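Local coordinates for outer membrane protein YopM (PDB 1JL5), which acts as a secreted leucine-rich repeat effector of Yersinia pestis, probably altering host cell physiology to promote bacterial survival in host tissues, at residues A[112-126]-A[132-146]. Residues are numbered along the deposited sequence; the frame is centred on the assembly and turned at random.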
# COMPACT_ATOMS: atom_id res chain seq x y z
N SER A 112 0.48 -47.01 -13.47
CA SER A 112 0.24 -46.33 -14.73
C SER A 112 0.30 -44.82 -14.56
O SER A 112 0.24 -44.07 -15.54
CB SER A 112 -1.14 -46.71 -15.26
OG SER A 112 -2.13 -46.39 -14.30
N LEU A 113 0.41 -44.37 -13.31
CA LEU A 113 0.45 -42.94 -13.05
C LEU A 113 1.67 -42.27 -13.67
O LEU A 113 2.81 -42.64 -13.39
CB LEU A 113 0.43 -42.65 -11.55
CG LEU A 113 -0.10 -41.25 -11.24
CD1 LEU A 113 -1.58 -41.20 -11.61
CD2 LEU A 113 0.10 -40.90 -9.77
N LYS A 114 1.42 -41.29 -14.53
CA LYS A 114 2.48 -40.56 -15.18
C LYS A 114 2.51 -39.15 -14.60
O LYS A 114 3.56 -38.50 -14.56
CB LYS A 114 2.23 -40.47 -16.68
CG LYS A 114 2.39 -41.78 -17.42
CD LYS A 114 2.10 -41.59 -18.90
CE LYS A 114 2.41 -42.85 -19.69
NZ LYS A 114 2.08 -42.64 -21.13
N SER A 115 1.36 -38.70 -14.14
CA SER A 115 1.27 -37.36 -13.60
C SER A 115 0.55 -37.31 -12.26
O SER A 115 -0.59 -37.74 -12.13
CB SER A 115 0.57 -36.45 -14.60
OG SER A 115 0.51 -35.13 -14.11
N LEU A 116 1.24 -36.78 -11.26
CA LEU A 116 0.68 -36.63 -9.93
C LEU A 116 0.68 -35.16 -9.57
O LEU A 116 1.74 -34.58 -9.31
CB LEU A 116 1.51 -37.41 -8.90
CG LEU A 116 1.07 -37.18 -7.45
CD1 LEU A 116 -0.37 -37.66 -7.27
CD2 LEU A 116 2.01 -37.92 -6.51
N LEU A 117 -0.50 -34.54 -9.57
CA LEU A 117 -0.64 -33.13 -9.23
C LEU A 117 -1.50 -33.02 -7.99
O LEU A 117 -2.73 -32.97 -8.08
CB LEU A 117 -1.32 -32.35 -10.36
CG LEU A 117 -0.44 -31.75 -11.46
CD1 LEU A 117 0.20 -32.85 -12.27
CD2 LEU A 117 -1.30 -30.84 -12.34
N VAL A 118 -0.86 -32.98 -6.84
CA VAL A 118 -1.56 -32.88 -5.58
C VAL A 118 -1.02 -31.70 -4.81
O VAL A 118 -0.84 -31.75 -3.59
CB VAL A 118 -1.41 -34.17 -4.76
CG1 VAL A 118 -2.16 -35.30 -5.45
CG2 VAL A 118 0.06 -34.52 -4.63
N ASP A 119 -0.74 -30.62 -5.53
CA ASP A 119 -0.23 -29.41 -4.91
C ASP A 119 -1.34 -28.90 -4.00
O ASP A 119 -2.51 -29.21 -4.21
CB ASP A 119 0.07 -28.37 -5.97
CG ASP A 119 -1.12 -28.11 -6.86
OD1 ASP A 119 -1.44 -29.00 -7.67
OD2 ASP A 119 -1.75 -27.03 -6.74
N ASN A 120 -0.96 -28.12 -3.00
CA ASN A 120 -1.93 -27.56 -2.08
C ASN A 120 -2.75 -28.62 -1.38
O ASN A 120 -3.96 -28.73 -1.55
CB ASN A 120 -2.83 -26.59 -2.84
CG ASN A 120 -2.06 -25.41 -3.38
OD1 ASN A 120 -1.68 -24.52 -2.62
ND2 ASN A 120 -1.80 -25.41 -4.68
N ASN A 121 -2.05 -29.41 -0.59
CA ASN A 121 -2.65 -30.45 0.21
C ASN A 121 -1.85 -30.44 1.48
O ASN A 121 -1.04 -29.55 1.68
CB ASN A 121 -2.57 -31.79 -0.51
CG ASN A 121 -3.68 -31.96 -1.51
OD1 ASN A 121 -4.85 -31.98 -1.14
ND2 ASN A 121 -3.34 -32.06 -2.79
N ASN A 122 -2.06 -31.43 2.33
CA ASN A 122 -1.36 -31.50 3.60
C ASN A 122 -0.47 -32.72 3.64
O ASN A 122 -0.26 -33.32 4.69
CB ASN A 122 -2.37 -31.54 4.74
CG ASN A 122 -3.29 -30.33 4.73
OD1 ASN A 122 -4.41 -30.38 5.25
ND2 ASN A 122 -2.83 -29.24 4.14
N LEU A 123 0.04 -33.10 2.47
CA LEU A 123 0.90 -34.27 2.38
C LEU A 123 2.20 -34.03 3.11
O LEU A 123 2.90 -33.05 2.84
CB LEU A 123 1.18 -34.59 0.91
CG LEU A 123 -0.06 -34.90 0.07
CD1 LEU A 123 0.35 -35.12 -1.37
CD2 LEU A 123 -0.76 -36.14 0.63
N LYS A 124 2.53 -34.91 4.04
CA LYS A 124 3.77 -34.78 4.79
C LYS A 124 4.79 -35.75 4.23
O LYS A 124 5.99 -35.64 4.48
CB LYS A 124 3.54 -35.05 6.28
CG LYS A 124 2.63 -34.04 6.95
CD LYS A 124 2.72 -34.13 8.47
CE LYS A 124 4.12 -33.77 8.96
NZ LYS A 124 4.24 -33.77 10.45
N ALA A 125 4.30 -36.71 3.45
CA ALA A 125 5.17 -37.70 2.85
C ALA A 125 4.54 -38.25 1.58
O ALA A 125 3.34 -38.12 1.36
CB ALA A 125 5.42 -38.83 3.83
N LEU A 126 5.38 -38.85 0.75
CA LEU A 126 4.94 -39.45 -0.49
C LEU A 126 5.50 -40.85 -0.51
O LEU A 126 6.63 -41.07 -0.10
CB LEU A 126 5.49 -38.70 -1.70
CG LEU A 126 5.03 -37.28 -2.01
CD1 LEU A 126 5.82 -36.76 -3.20
CD2 LEU A 126 3.54 -37.27 -2.31
N LEU A 132 6.25 -44.85 -13.60
CA LEU A 132 6.08 -44.04 -14.80
C LEU A 132 5.86 -42.56 -14.53
O LEU A 132 5.59 -41.79 -15.46
CB LEU A 132 4.90 -44.57 -15.61
CG LEU A 132 4.92 -46.07 -15.94
CD1 LEU A 132 3.68 -46.41 -16.76
CD2 LEU A 132 6.19 -46.42 -16.70
N LEU A 133 5.98 -42.14 -13.28
CA LEU A 133 5.75 -40.74 -12.97
C LEU A 133 6.61 -39.80 -13.80
O LEU A 133 7.84 -39.86 -13.79
CB LEU A 133 5.98 -40.47 -11.48
CG LEU A 133 5.24 -39.21 -11.02
CD1 LEU A 133 3.74 -39.45 -11.20
CD2 LEU A 133 5.56 -38.89 -9.57
N GLU A 134 5.93 -38.93 -14.54
CA GLU A 134 6.58 -37.95 -15.39
C GLU A 134 6.48 -36.58 -14.73
O GLU A 134 7.39 -35.75 -14.83
CB GLU A 134 5.90 -37.91 -16.75
CG GLU A 134 6.21 -39.10 -17.63
CD GLU A 134 5.33 -39.14 -18.86
OE1 GLU A 134 4.76 -38.09 -19.22
OE2 GLU A 134 5.21 -40.22 -19.47
N TYR A 135 5.36 -36.35 -14.07
CA TYR A 135 5.12 -35.09 -13.41
C TYR A 135 4.79 -35.31 -11.94
O TYR A 135 3.82 -36.00 -11.60
CB TYR A 135 3.97 -34.36 -14.10
CG TYR A 135 3.74 -32.93 -13.65
CD1 TYR A 135 3.45 -32.64 -12.32
CD2 TYR A 135 3.81 -31.88 -14.56
CE1 TYR A 135 3.22 -31.32 -11.91
CE2 TYR A 135 3.58 -30.56 -14.16
CZ TYR A 135 3.29 -30.30 -12.83
OH TYR A 135 3.07 -29.00 -12.43
N LEU A 136 5.61 -34.73 -11.07
CA LEU A 136 5.39 -34.83 -9.64
C LEU A 136 5.06 -33.44 -9.13
O LEU A 136 5.95 -32.65 -8.80
CB LEU A 136 6.64 -35.35 -8.94
CG LEU A 136 6.54 -35.43 -7.42
CD1 LEU A 136 5.40 -36.36 -7.03
CD2 LEU A 136 7.85 -35.92 -6.84
N GLY A 137 3.76 -33.13 -9.08
CA GLY A 137 3.32 -31.84 -8.61
C GLY A 137 2.81 -31.97 -7.19
O GLY A 137 1.67 -32.37 -6.96
N VAL A 138 3.67 -31.64 -6.23
CA VAL A 138 3.31 -31.73 -4.82
C VAL A 138 3.65 -30.44 -4.10
O VAL A 138 3.96 -30.44 -2.91
CB VAL A 138 4.06 -32.88 -4.14
CG1 VAL A 138 3.63 -34.21 -4.74
CG2 VAL A 138 5.55 -32.68 -4.33
N SER A 139 3.59 -29.34 -4.83
CA SER A 139 3.90 -28.06 -4.22
C SER A 139 2.83 -27.75 -3.19
O SER A 139 1.74 -28.32 -3.21
CB SER A 139 3.91 -26.96 -5.28
OG SER A 139 2.62 -26.75 -5.80
N ASN A 140 3.16 -26.85 -2.27
CA ASN A 140 2.22 -26.45 -1.25
C ASN A 140 1.66 -27.62 -0.47
O ASN A 140 0.46 -27.87 -0.45
CB ASN A 140 1.10 -25.65 -1.89
CG ASN A 140 1.61 -24.42 -2.59
OD1 ASN A 140 2.28 -23.60 -1.98
ND2 ASN A 140 1.29 -24.29 -3.87
N ASN A 141 2.57 -28.35 0.15
CA ASN A 141 2.19 -29.48 0.97
C ASN A 141 3.07 -29.37 2.19
O ASN A 141 3.62 -28.30 2.45
CB ASN A 141 2.42 -30.79 0.22
CG ASN A 141 1.22 -31.19 -0.60
OD1 ASN A 141 0.21 -31.62 -0.05
ND2 ASN A 141 1.30 -31.03 -1.91
N GLN A 142 3.19 -30.45 2.94
CA GLN A 142 4.00 -30.42 4.14
C GLN A 142 5.03 -31.51 4.05
O GLN A 142 5.41 -32.10 5.05
CB GLN A 142 3.11 -30.62 5.36
CG GLN A 142 2.15 -29.47 5.59
CD GLN A 142 1.04 -29.83 6.55
OE1 GLN A 142 1.29 -30.32 7.65
NE2 GLN A 142 -0.20 -29.60 6.14
N LEU A 143 5.47 -31.78 2.82
CA LEU A 143 6.45 -32.82 2.61
C LEU A 143 7.70 -32.50 3.40
O LEU A 143 8.30 -31.43 3.25
CB LEU A 143 6.78 -32.92 1.12
CG LEU A 143 5.58 -33.27 0.25
CD1 LEU A 143 6.02 -33.37 -1.20
CD2 LEU A 143 4.96 -34.59 0.71
N GLU A 144 8.07 -33.41 4.28
CA GLU A 144 9.24 -33.24 5.13
C GLU A 144 10.41 -33.80 4.36
O GLU A 144 11.56 -33.39 4.53
CB GLU A 144 9.06 -34.00 6.43
CG GLU A 144 7.67 -33.87 7.01
CD GLU A 144 7.67 -33.18 8.35
OE1 GLU A 144 8.26 -32.08 8.45
OE2 GLU A 144 7.06 -33.73 9.29
N LYS A 145 10.11 -34.76 3.50
CA LYS A 145 11.11 -35.41 2.68
C LYS A 145 10.41 -35.96 1.46
O LYS A 145 9.20 -36.12 1.44
CB LYS A 145 11.81 -36.53 3.46
CG LYS A 145 10.87 -37.57 4.05
CD LYS A 145 11.62 -38.52 4.98
CE LYS A 145 10.66 -39.47 5.69
NZ LYS A 145 11.35 -40.38 6.66
N LEU A 146 11.19 -36.24 0.43
CA LEU A 146 10.64 -36.78 -0.79
C LEU A 146 11.13 -38.21 -0.93
O LEU A 146 12.18 -38.56 -0.40
CB LEU A 146 11.12 -35.98 -2.00
CG LEU A 146 10.51 -34.60 -2.24
CD1 LEU A 146 11.24 -33.93 -3.40
CD2 LEU A 146 9.03 -34.73 -2.54
O HOH W 1 3.76 -40.26 -21.66
O HOH W 2 0.05 -27.96 3.39
O HOH W 3 8.07 -38.47 0.94
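N141 and N121, equivalent asparagines of two successive coils of the leucine-rich repeat solenoid, lie side by side with amide planes 21° apart, and both donate to one acceptor. N141 ND2 reaches V118 O at 2.8 Å, nearly straight and within its own amide plane, while N121 ND2 approaches the same oxygen at 2.6 Å from the opposite face of the carbonyl plane. N141 ND2 also donates to V138 O of its own coil, and N121 ND2 to A98 O of the preceding one, so each amide links turn to turn, the asparagine ladder characteristic of this fold; N163 continues it by donating to V138 O. The strands 115-117 and 135-137 run parallel, their axes 10° apart, with L116 N bonded to Y135 O (176° at the hydrogen). On the face holding L116 and L136, both CG atoms are anti to the backbone N, so the two side chains extend the same way, L116 CD2 3.8 Å from L136 CD1. L126 CD1 then packs between L136 CD1, V138 CG1 and L146 CD2. The face with L117, Y135 and G137 differs: L117 crosses the tyrosine at about a right angle and sets CD1 over the ring, 3.7 Å from its centroid, a CH-pi contact, while G137 CA lies at the ring edge, in plane. K124 NZ forms a salt bridge with E144 OE2 (3.0 Å). K114 and E134 lie side by side, yet K114 NZ stays 4.3 Å from E134 OE2, beyond a salt bridge, and a water joins them, accepting from K114 NZ and donating to E134 OE2 at 2.6 Å.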